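Local atomic coordinates of homoprotocatechuate 2,3-dioxygenase (Brevibacterium fuscum, PDB entry 4Z6M), a protein that catalyses the ring-opening oxidation of homoprotocatechuate by molecular oxygen, using a non-haem iron(II) ion held by a facial triad of protein ligands. Residues Ile15-Tyr20 and Glu58-Asn63; Ala21-Thr26 and Asp262-Glu267; Ala78-Thr83 and Phe128-Thr133; Asp154-Val159 and His213-Ser218. The protein carries 1 engineered substitution. All blocks are in the same frame, centred on the assembly; numbering follows the deposited sequence.

Contact 1: Ile15-Tyr20 and Glu58-Asn63; sequences ILRCAY and EFIHHN
R17 meets E58 tip to tip, its guanidinium and the carboxylate only 26° from coplanar. CG of R17 lies between its backbone N and carbonyl carbon, and the chain then runs extended to NE. NH2 lies 2.9 Å from OE1 of E58, on that oxygen's syn lone pair, while NH1 donates to OE2, a two-pronged, end-on grip. OE2 also accepts from the backbone N of F59 and I60, and OE1 from ND2 of N63. So many donors fix the carboxylate's rotation and would probably favour its charged form. NH1 has a second acidic partner, D277 of a second subunit, so the salt bridge adjoins the subunit interface. I60 lays CG2 3.6 Å from NH1 of R17.

At A19, CB touches CD1 of I60 at 3.9 Å, and the carbonyl O receives ND2 of N63 at 3.0 Å with a nearly straight bond (171°). A19 and Y20 both face A78, a classic beta bulge in strand 15-25 of this glyoxalase-superfamily sheet. Within the bulge, the ring of Y20 takes the edge of H62 on one face in a T-shaped stack, planes 80° apart, with H62 NE2 3.3 Å above the ring centre. The hydroxyl of Y20 is hydrogen-bonded to E127.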
# COMPACT_ATOMS: atom_id res chain seq x y z
N ILE A 15 27.45 6.62 20.64
CA ILE A 15 27.06 6.72 19.24
C ILE A 15 25.53 6.71 19.15
O ILE A 15 24.86 5.81 19.69
CB ILE A 15 27.65 5.57 18.42
CG1 ILE A 15 29.19 5.64 18.41
CG2 ILE A 15 27.08 5.55 17.00
CD1 ILE A 15 29.85 4.30 18.11
N LEU A 16 24.97 7.69 18.44
CA LEU A 16 23.53 7.75 18.22
C LEU A 16 23.04 6.81 17.10
O LEU A 16 22.03 6.11 17.27
CB LEU A 16 23.12 9.17 17.87
CG LEU A 16 23.38 10.26 18.91
CD1 LEU A 16 23.19 11.63 18.26
CD2 LEU A 16 22.46 10.05 20.11
N ARG A 17 23.71 6.87 15.95
CA ARG A 17 23.18 6.29 14.71
C ARG A 17 24.19 6.47 13.62
O ARG A 17 25.04 7.38 13.68
CB ARG A 17 21.87 6.95 14.26
CG ARG A 17 21.95 8.47 14.11
CD ARG A 17 20.81 8.98 13.27
NE ARG A 17 20.74 10.44 13.19
CZ ARG A 17 20.33 11.11 12.11
NH1 ARG A 17 20.24 12.43 12.15
NH2 ARG A 17 20.00 10.47 11.00
N CYS A 18 24.05 5.67 12.58
CA CYS A 18 24.63 6.03 11.29
C CYS A 18 24.05 7.35 10.82
O CYS A 18 22.89 7.66 11.05
CB CYS A 18 24.42 4.94 10.25
SG CYS A 18 22.72 4.62 9.79
N ALA A 19 24.89 8.15 10.18
CA ALA A 19 24.46 9.51 9.78
C ALA A 19 24.69 9.86 8.32
O ALA A 19 23.82 10.44 7.69
CB ALA A 19 25.10 10.56 10.65
N TYR A 20 25.88 9.56 7.78
CA TYR A 20 26.10 9.77 6.35
C TYR A 20 27.26 8.94 5.88
O TYR A 20 28.09 8.52 6.69
CB TYR A 20 26.31 11.27 6.00
CG TYR A 20 27.69 11.85 6.32
CD1 TYR A 20 27.94 12.45 7.54
CD2 TYR A 20 28.71 11.82 5.38
CE1 TYR A 20 29.19 12.99 7.84
CE2 TYR A 20 29.96 12.35 5.68
CZ TYR A 20 30.20 12.91 6.90
OH TYR A 20 31.47 13.42 7.15
N GLU A 58 15.22 13.85 6.90
CA GLU A 58 16.45 14.25 7.60
C GLU A 58 16.47 15.73 7.94
O GLU A 58 16.00 16.55 7.17
CB GLU A 58 17.66 13.91 6.75
CG GLU A 58 18.98 14.09 7.48
CD GLU A 58 19.01 13.31 8.78
OE1 GLU A 58 19.28 12.07 8.70
OE2 GLU A 58 18.75 13.89 9.86
N PHE A 59 17.04 16.07 9.10
CA PHE A 59 17.25 17.47 9.48
C PHE A 59 18.74 17.85 9.54
O PHE A 59 19.07 19.03 9.51
CB PHE A 59 16.56 17.85 10.80
CG PHE A 59 17.25 17.30 12.01
CD1 PHE A 59 17.01 16.00 12.43
CD2 PHE A 59 18.17 18.05 12.71
CE1 PHE A 59 17.69 15.48 13.51
CE2 PHE A 59 18.82 17.53 13.82
CZ PHE A 59 18.59 16.24 14.20
N ILE A 60 19.64 16.87 9.67
CA ILE A 60 21.08 17.18 9.60
C ILE A 60 21.42 17.44 8.15
O ILE A 60 20.62 17.21 7.24
CB ILE A 60 21.99 16.08 10.21
CG1 ILE A 60 22.05 14.80 9.36
CG2 ILE A 60 21.57 15.78 11.65
CD1 ILE A 60 23.20 13.89 9.76
N HIS A 61 22.62 17.98 7.91
CA HIS A 61 22.87 18.59 6.61
C HIS A 61 22.78 17.61 5.45
O HIS A 61 22.31 17.96 4.37
CB HIS A 61 24.24 19.24 6.63
CG HIS A 61 24.58 19.99 5.39
ND1 HIS A 61 25.35 19.44 4.38
CD2 HIS A 61 24.32 21.26 5.00
CE1 HIS A 61 25.54 20.34 3.43
NE2 HIS A 61 24.91 21.44 3.78
N HIS A 62 23.22 16.37 5.65
CA HIS A 62 23.21 15.40 4.57
C HIS A 62 23.29 13.97 5.12
O HIS A 62 23.71 13.75 6.26
CB HIS A 62 24.37 15.64 3.63
CG HIS A 62 25.70 15.64 4.33
ND1 HIS A 62 26.35 16.80 4.68
CD2 HIS A 62 26.48 14.63 4.76
CE1 HIS A 62 27.47 16.50 5.30
NE2 HIS A 62 27.57 15.19 5.37
N ASN A 63 22.91 13.04 4.27
CA ASN A 63 23.09 11.61 4.49
C ASN A 63 24.09 10.98 3.51
O ASN A 63 24.49 9.82 3.70
CB ASN A 63 21.78 10.86 4.35
CG ASN A 63 20.73 11.28 5.37
OD1 ASN A 63 19.62 11.66 4.99
ND2 ASN A 63 21.07 11.21 6.64

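Contact 2: Ala21-Thr26 and Asp262-Glu267; sequences AELVVT and DNHRIE. With FE2 (Fe (II) ion), chain E.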
# COMPACT_ATOMS: atom_id res chain seq x y z
N ALA A 21 27.31 8.71 4.57
CA ALA A 21 28.52 8.19 3.93
C ALA A 21 29.04 9.22 2.93
O ALA A 21 28.27 9.90 2.28
CB ALA A 21 28.27 6.87 3.24
N GLU A 22 30.37 9.25 2.80
CA GLU A 22 31.03 9.98 1.71
C GLU A 22 31.58 8.94 0.73
O GLU A 22 32.44 8.12 1.11
CB GLU A 22 32.16 10.87 2.26
CG GLU A 22 32.80 11.69 1.15
CD GLU A 22 33.92 12.61 1.59
OE1 GLU A 22 34.35 12.56 2.77
OE2 GLU A 22 34.34 13.44 0.74
N LEU A 23 31.04 8.94 -0.48
CA LEU A 23 31.46 8.08 -1.57
C LEU A 23 32.23 8.88 -2.59
O LEU A 23 31.77 9.92 -3.04
CB LEU A 23 30.25 7.42 -2.24
CG LEU A 23 29.36 6.53 -1.37
CD1 LEU A 23 28.18 6.04 -2.20
CD2 LEU A 23 30.11 5.35 -0.79
N VAL A 24 33.38 8.34 -3.02
CA VAL A 24 34.08 8.87 -4.17
C VAL A 24 33.47 8.26 -5.41
O VAL A 24 33.25 7.04 -5.49
CB VAL A 24 35.60 8.63 -4.10
CG1 VAL A 24 36.28 9.18 -5.34
CG2 VAL A 24 36.17 9.28 -2.85
N VAL A 25 33.16 9.13 -6.36
CA VAL A 25 32.56 8.77 -7.65
C VAL A 25 33.42 9.32 -8.78
O VAL A 25 34.12 10.30 -8.59
CB VAL A 25 31.11 9.29 -7.77
CG1 VAL A 25 30.27 8.71 -6.64
CG2 VAL A 25 31.05 10.82 -7.78
N THR A 26 33.37 8.69 -9.96
CA THR A 26 34.28 9.05 -11.04
C THR A 26 33.72 10.09 -12.00
O THR A 26 34.49 10.83 -12.62
CB THR A 26 34.73 7.81 -11.86
OG1 THR A 26 33.60 7.11 -12.38
CG2 THR A 26 35.63 6.91 -10.99
N ASP A 262 29.18 3.79 -10.42
CA ASP A 262 30.49 3.25 -10.05
C ASP A 262 30.39 1.86 -9.41
O ASP A 262 31.37 1.38 -8.82
CB ASP A 262 31.20 4.20 -9.11
CG ASP A 262 31.69 5.43 -9.83
OD1 ASP A 262 32.55 5.30 -10.71
OD2 ASP A 262 31.17 6.52 -9.56
N ASN A 263 29.22 1.25 -9.53
CA ASN A 263 28.91 -0.06 -8.94
C ASN A 263 28.78 -0.04 -7.41
O ASN A 263 28.62 -1.12 -6.82
CB ASN A 263 29.91 -1.15 -9.41
CG ASN A 263 30.00 -1.23 -10.93
OD1 ASN A 263 29.00 -1.06 -11.62
ND2 ASN A 263 31.20 -1.51 -11.45
N HIS A 264 28.79 1.13 -6.77
CA HIS A 264 28.44 1.18 -5.34
C HIS A 264 27.02 0.63 -5.19
O HIS A 264 26.11 1.04 -5.90
CB HIS A 264 28.50 2.57 -4.74
CG HIS A 264 29.83 3.23 -4.82
ND1 HIS A 264 31.00 2.65 -4.35
CD2 HIS A 264 30.18 4.45 -5.27
CE1 HIS A 264 32.00 3.50 -4.52
NE2 HIS A 264 31.52 4.61 -5.06
N ARG A 265 26.84 -0.29 -4.24
CA ARG A 265 25.54 -0.92 -4.00
C ARG A 265 24.74 -0.13 -2.99
O ARG A 265 25.23 0.23 -1.91
CB ARG A 265 25.80 -2.33 -3.50
CG ARG A 265 24.56 -3.15 -3.19
CD ARG A 265 24.89 -4.50 -2.60
NE ARG A 265 25.54 -5.42 -3.55
CZ ARG A 265 26.83 -5.76 -3.56
NH1 ARG A 265 27.70 -5.23 -2.71
NH2 ARG A 265 27.24 -6.67 -4.44
N ILE A 266 23.48 0.12 -3.35
CA ILE A 266 22.53 0.80 -2.48
C ILE A 266 21.40 -0.19 -2.19
O ILE A 266 20.85 -0.80 -3.12
CB ILE A 266 21.96 2.06 -3.14
CG1 ILE A 266 23.12 3.00 -3.55
CG2 ILE A 266 20.98 2.76 -2.22
CD1 ILE A 266 23.95 3.54 -2.42
N GLU A 267 21.08 -0.36 -0.91
CA GLU A 267 19.90 -1.11 -0.50
C GLU A 267 18.78 -0.11 -0.22
O GLU A 267 19.00 0.95 0.39
CB GLU A 267 20.18 -1.93 0.75
CG GLU A 267 19.06 -2.87 1.14
CD GLU A 267 19.33 -3.68 2.37
OE1 GLU A 267 20.39 -3.49 2.99
OE2 GLU A 267 18.46 -4.51 2.74
FE FE2 E . 21.54 -4.26 4.51
O HOH W 1 19.67 -5.02 5.28
O HOH W 2 22.69 -5.04 6.16
O HOH W 3 21.70 -6.29 3.63
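V24 and H264 join two modules of the glyoxalase/dioxygenase superfamily: strand 15-25 belongs to one sheet, and the turn 262-264 leads into strand 265-270 of the other. This is side-chain contact between sheets, not strand pairing: no backbone-to-backbone hydrogen bond links the segments, and the CA atoms of V25 and D262 are still 6.4 Å apart.

The packed part centres on the imidazole of H264. Its NE2 donates to the carbonyl O of V24 at 3.0 Å, almost straight at 172°; the acceptor lies in the ring plane, whereas the donor is tilted 28° from the carbonyl plane. ND1 is hydrogen-bonded to S309, so both ring nitrogens are engaged and the rotation of the ring is set. L23 slides past the histidine in the opposite direction, CD1 coming to 4.0 Å from CD2 of H264. Y35 of helix 28-38 packs on L23 as well.

The other half, at D262 and T26, borders solvent and is held by polar bonds rather than by packing. Chi1 of D262 (-73°) turns CG toward the strand end, anti to its own carbonyl carbon. Of the oxygens, OD2 accepts from the backbone N of T26 at 3.1 Å and comes 3.3 Å from CB of V25.

At the far end of 262-267, E267 binds the iron(II) ion through OE1 at 2.1 Å, in a site completed by H155, H214 and three waters. Back at the exposed end, the hydroxyl OG1 of T26 donates to OD1 of D262 at 2.7 Å, on the syn lone pair of that oxygen.

Contact 3: Ala78-Thr83 and Phe128-Thr133; sequences AFRVRT and FFFETT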
# COMPACT_ATOMS: atom_id res chain seq x y z
N ALA A 78 30.11 7.71 8.47
CA ALA A 78 30.03 8.62 9.60
C ALA A 78 28.89 8.26 10.51
O ALA A 78 27.75 7.99 10.05
CB ALA A 78 29.85 10.06 9.12
N PHE A 79 29.18 8.30 11.81
CA PHE A 79 28.21 8.10 12.87
C PHE A 79 28.12 9.37 13.70
O PHE A 79 29.14 9.98 14.02
CB PHE A 79 28.66 6.96 13.79
CG PHE A 79 28.81 5.65 13.08
CD1 PHE A 79 27.75 4.79 12.95
CD2 PHE A 79 30.02 5.28 12.51
CE1 PHE A 79 27.87 3.58 12.28
CE2 PHE A 79 30.17 4.06 11.84
CZ PHE A 79 29.08 3.21 11.72
N ARG A 80 26.89 9.79 14.00
CA ARG A 80 26.70 10.91 14.91
C ARG A 80 26.77 10.43 16.35
O ARG A 80 26.24 9.37 16.68
CB ARG A 80 25.40 11.64 14.62
CG ARG A 80 25.38 13.04 15.20
CD ARG A 80 24.15 13.84 14.85
NE ARG A 80 24.33 15.21 15.28
CZ ARG A 80 23.37 16.06 15.62
NH1 ARG A 80 22.09 15.73 15.55
NH2 ARG A 80 23.71 17.26 16.03
N VAL A 81 27.44 11.21 17.18
CA VAL A 81 27.56 10.96 18.61
C VAL A 81 26.71 11.94 19.42
O VAL A 81 26.24 12.96 18.90
CB VAL A 81 29.02 10.96 19.07
CG1 VAL A 81 29.79 9.89 18.37
CG2 VAL A 81 29.69 12.32 18.87
N ARG A 82 26.49 11.62 20.69
CA ARG A 82 25.44 12.30 21.46
C ARG A 82 25.81 13.74 21.83
O ARG A 82 24.93 14.59 21.86
CB ARG A 82 25.10 11.53 22.72
CG ARG A 82 23.94 12.14 23.50
CD ARG A 82 23.44 11.26 24.62
NE ARG A 82 22.78 10.07 24.07
CZ ARG A 82 21.54 10.05 23.59
NH1 ARG A 82 20.77 11.13 23.64
NH2 ARG A 82 21.04 8.92 23.11
N THR A 83 27.09 14.00 22.10
CA THR A 83 27.51 15.31 22.61
C THR A 83 28.85 15.68 21.98
O THR A 83 29.59 14.80 21.51
CB THR A 83 27.72 15.31 24.14
OG1 THR A 83 28.82 14.48 24.48
CG2 THR A 83 26.50 14.83 24.88
N PHE A 128 33.32 10.21 13.40
CA PHE A 128 32.45 10.55 14.52
C PHE A 128 32.36 12.06 14.61
O PHE A 128 33.38 12.77 14.57
CB PHE A 128 33.02 9.99 15.81
CG PHE A 128 33.18 8.50 15.78
CD1 PHE A 128 32.11 7.69 16.09
CD2 PHE A 128 34.35 7.92 15.32
CE1 PHE A 128 32.21 6.31 16.01
CE2 PHE A 128 34.47 6.54 15.24
CZ PHE A 128 33.40 5.74 15.59
N PHE A 129 31.13 12.55 14.73
CA PHE A 129 30.89 14.00 14.83
C PHE A 129 29.62 14.21 15.65
O PHE A 129 28.76 13.31 15.70
CB PHE A 129 30.73 14.63 13.44
CG PHE A 129 29.41 14.29 12.78
CD1 PHE A 129 29.29 13.13 12.04
CD2 PHE A 129 28.28 15.08 12.99
CE1 PHE A 129 28.06 12.78 11.50
CE2 PHE A 129 27.06 14.73 12.44
CZ PHE A 129 26.95 13.59 11.69
N PHE A 130 29.52 15.38 16.28
CA PHE A 130 28.26 15.88 16.83
C PHE A 130 27.72 17.07 16.02
O PHE A 130 26.57 17.04 15.56
CB PHE A 130 28.39 16.28 18.30
CG PHE A 130 27.18 16.98 18.81
CD1 PHE A 130 26.06 16.25 19.17
CD2 PHE A 130 27.12 18.36 18.83
CE1 PHE A 130 24.92 16.90 19.58
CE2 PHE A 130 26.00 19.02 19.26
CZ PHE A 130 24.89 18.29 19.63
N GLU A 131 28.54 18.10 15.83
CA GLU A 131 28.09 19.34 15.20
C GLU A 131 27.74 19.13 13.73
O GLU A 131 28.51 18.58 12.97
CB GLU A 131 29.17 20.44 15.28
CG GLU A 131 29.63 20.81 16.69
CD GLU A 131 30.82 21.77 16.75
OE1 GLU A 131 31.62 21.94 15.77
OE2 GLU A 131 30.95 22.36 17.85
N THR A 132 26.55 19.60 13.35
CA THR A 132 26.11 19.56 11.97
C THR A 132 25.11 20.70 11.71
O THR A 132 24.33 21.07 12.59
CB THR A 132 25.52 18.18 11.58
OG1 THR A 132 25.09 18.20 10.20
CG2 THR A 132 24.37 17.79 12.46
N THR A 133 25.16 21.25 10.51
CA THR A 133 24.25 22.31 10.11
C THR A 133 22.86 21.73 9.89
O THR A 133 22.68 20.83 9.08
CB THR A 133 24.74 22.94 8.80
OG1 THR A 133 26.06 23.44 9.01
CG2 THR A 133 23.83 24.08 8.34
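R80 lies across F129 and ends against F130. CG is anti to the backbone N (chi1 -161°), and the chain, extended from CG to NE, carries the methylenes past the ring of F129, with CG of R80 3.6 Å from CE2. CG of F129 sits between its own N and carbonyl carbon (chi1 73°), and CA of R80 lies over one face of that ring, a CH-pi contact 4.3 Å from the centroid.

The guanidinium grips one atom side-on. NE and NH2 both donate to the carbonyl O of F130, each at 2.9 Å and close to the guanidinium plane; NE lies in the carbonyl plane on a lone pair, whereas NH2 is tilted 31° from it. CG2 of T132 lies over one guanidinium face, 3.5 Å above the plane and offset toward the rim. NH2 also stands over one face of the F130 ring, offset toward its rim, an off-centre cation-pi contact with CZ of R80 4.7 Å from the F130 centroid. D277 and D279 of a second subunit are both salt-bridged to NH1.

V81 sets CG1 3.9 Å from CD1 of F128 at the edge of that ring. V81 N donates to F129 O at 2.9 Å.

Strand 73-81, helix 84-96 and strands 101-104, 115-119 and 125-129 form a beta-alpha-beta-beta-beta module, as in the glyoxalase/dioxygenase superfamily; its first and last strands pair here in parallel, F79 with F128 and R80 with F129. Strand 15-25 is on the other side of 73-81, and its A19 reaches over to touch F129; helix 84-96 lies against V81, F128 and F130.

Contact 4: Asp154-Val159 and His213-Ser218; sequences DHFNQV and HHVAFS. With FE2 (Fe (II) ion), chain E.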
# COMPACT_ATOMS: atom_id res chain seq x y z
N ASP A 154 19.32 4.32 6.71
CA ASP A 154 19.14 3.26 7.70
C ASP A 154 20.41 2.60 8.23
O ASP A 154 20.54 2.43 9.45
CB ASP A 154 18.20 2.18 7.22
CG ASP A 154 17.79 1.26 8.37
OD1 ASP A 154 16.96 1.67 9.20
OD2 ASP A 154 18.37 0.16 8.48
N HIS A 155 21.34 2.21 7.36
CA HIS A 155 22.52 1.51 7.83
C HIS A 155 23.61 1.42 6.78
O HIS A 155 23.40 1.71 5.60
CB HIS A 155 22.15 0.07 8.29
CG HIS A 155 21.63 -0.85 7.22
ND1 HIS A 155 20.29 -1.01 6.96
CD2 HIS A 155 22.27 -1.73 6.41
CE1 HIS A 155 20.13 -1.94 6.03
NE2 HIS A 155 21.32 -2.39 5.68
N PHE A 156 24.78 0.98 7.24
CA PHE A 156 25.87 0.55 6.40
C PHE A 156 26.04 -0.95 6.51
O PHE A 156 25.59 -1.57 7.48
CB PHE A 156 27.20 1.19 6.86
CG PHE A 156 27.12 2.69 7.08
CD1 PHE A 156 26.68 3.56 6.07
CD2 PHE A 156 27.51 3.23 8.30
CE1 PHE A 156 26.67 4.92 6.28
CE2 PHE A 156 27.48 4.60 8.51
CZ PHE A 156 27.06 5.42 7.50
N ASN A 157 26.75 -1.54 5.55
CA ASN A 157 27.12 -2.94 5.65
C ASN A 157 28.55 -3.09 5.11
O ASN A 157 28.84 -2.62 4.01
CB ASN A 157 26.13 -3.82 4.88
CG ASN A 157 26.38 -5.30 5.07
OD1 ASN A 157 27.46 -5.81 4.78
ND2 ASN A 157 25.36 -6.01 5.58
N GLN A 158 29.42 -3.68 5.93
CA GLN A 158 30.87 -3.79 5.70
C GLN A 158 31.26 -5.23 5.40
O GLN A 158 30.82 -6.14 6.10
CB GLN A 158 31.58 -3.35 6.96
CG GLN A 158 31.23 -1.95 7.42
CD GLN A 158 31.79 -1.61 8.77
OE1 GLN A 158 31.12 -1.06 9.63
NE2 GLN A 158 33.05 -1.94 8.97
N VAL A 159 32.12 -5.44 4.42
CA VAL A 159 32.70 -6.75 4.19
C VAL A 159 34.05 -6.84 4.91
O VAL A 159 34.93 -5.99 4.71
CB VAL A 159 32.91 -7.04 2.69
CG1 VAL A 159 33.34 -8.49 2.50
CG2 VAL A 159 31.69 -6.73 1.83
N HIS A 213 30.04 -3.04 1.57
CA HIS A 213 29.04 -3.82 0.87
C HIS A 213 27.90 -2.94 0.34
O HIS A 213 27.59 -2.98 -0.85
CB HIS A 213 28.48 -4.95 1.72
CG HIS A 213 27.78 -5.98 0.91
ND1 HIS A 213 26.52 -5.80 0.40
CD2 HIS A 213 28.21 -7.19 0.44
CE1 HIS A 213 26.19 -6.83 -0.34
NE2 HIS A 213 27.19 -7.70 -0.32
N HIS A 214 27.29 -2.15 1.22
CA HIS A 214 26.23 -1.22 0.78
C HIS A 214 25.96 -0.14 1.77
O HIS A 214 26.40 -0.21 2.93
CB HIS A 214 24.94 -1.96 0.44
CG HIS A 214 24.37 -2.81 1.54
ND1 HIS A 214 24.66 -4.15 1.67
CD2 HIS A 214 23.46 -2.54 2.50
CE1 HIS A 214 23.95 -4.66 2.67
NE2 HIS A 214 23.24 -3.69 3.21
N VAL A 215 25.23 0.88 1.29
CA VAL A 215 24.56 1.85 2.13
C VAL A 215 23.07 1.62 1.91
O VAL A 215 22.65 1.44 0.77
CB VAL A 215 24.94 3.29 1.67
CG1 VAL A 215 24.22 4.32 2.51
CG2 VAL A 215 26.44 3.48 1.73
N ALA A 216 22.28 1.67 2.98
CA ALA A 216 20.85 1.43 2.92
C ALA A 216 20.03 2.64 3.31
O ALA A 216 20.29 3.26 4.34
CB ALA A 216 20.47 0.28 3.84
N PHE A 217 19.01 2.91 2.47
CA PHE A 217 18.01 3.93 2.74
C PHE A 217 16.65 3.27 2.93
O PHE A 217 16.35 2.27 2.31
CB PHE A 217 17.91 4.91 1.59
CG PHE A 217 19.09 5.82 1.47
CD1 PHE A 217 20.19 5.44 0.70
CD2 PHE A 217 19.11 7.05 2.11
CE1 PHE A 217 21.28 6.27 0.59
CE2 PHE A 217 20.20 7.88 2.00
CZ PHE A 217 21.29 7.48 1.25
N SER A 218 15.83 3.87 3.78
CA SER A 218 14.46 3.41 4.05
C SER A 218 13.44 4.08 3.14
O SER A 218 13.64 5.20 2.70
CB SER A 218 14.03 3.73 5.49
OG SER A 218 14.92 3.20 6.45
FE FE2 E . 21.54 -4.26 4.51
O HOH W 4 15.98 4.18 9.14
O HOH W 2 22.69 -5.04 6.16
O HOH W 1 19.67 -5.02 5.28
O HOH W 3 21.70 -6.29 3.63
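H155 and H214 bind the same iron(II) ion through NE2, each at 2.2 Å, from neighbouring antiparallel strands; their rings meet rim to rim, planes 76° apart. With E267 they form the facial triad of two histidines and one carboxylate, and three waters complete six ligands.

Side-chain hydrogen bonds set the outer nitrogens. ND1 of H155 donates to OD2 of D154 at 2.7 Å, on the anti lone pair, and ND1 of H214 donates to ND1 of H213, whose NE2 is hydrogen-bonded to the carbonyl O of W304. ND2 of N157 donates to an iron-bound water, while its OD1 is hydrogen-bonded to T205, which helps orient the amide.

CH-pi contacts brace one face of each ligand ring. Chi1 (64° in H155, 57° in H214) turns each CG toward the neighbouring strand, where CB of A216 lies 3.1 Å above the H155 plane and CB of N157 3.2 Å above that of H214.

Backbone bonds supply two classic beta bulges, D154 and H155 facing A216, H213 and H214 facing N157.

Strand 202-206 flanks 152-160 and strand 265-270 flanks 211-218, while F156 and V215 pack on A21 of strand 15-25.

Contacts 1 and 3 both reach the first sheet, their centres about 8 Å apart: strand 15-25 neighbours 73-81, which pairs with 125-129, and both contacts reach the second subunit. Contact 4 is central in the second sheet, close to the centre of the chain. Contact 2 spans the two sheets, sharing strand 15-25 with contact 1 and the iron with contact 4; the centres of contacts 2 and 4 are about 11 Å apart. Along the chain contacts 1, 3 and 4 close in series, whereas contact 2 joins residues near the start to 262-267, enclosing contacts 3 and 4. C18 and F79 also pack on F156, which joins the two sheets.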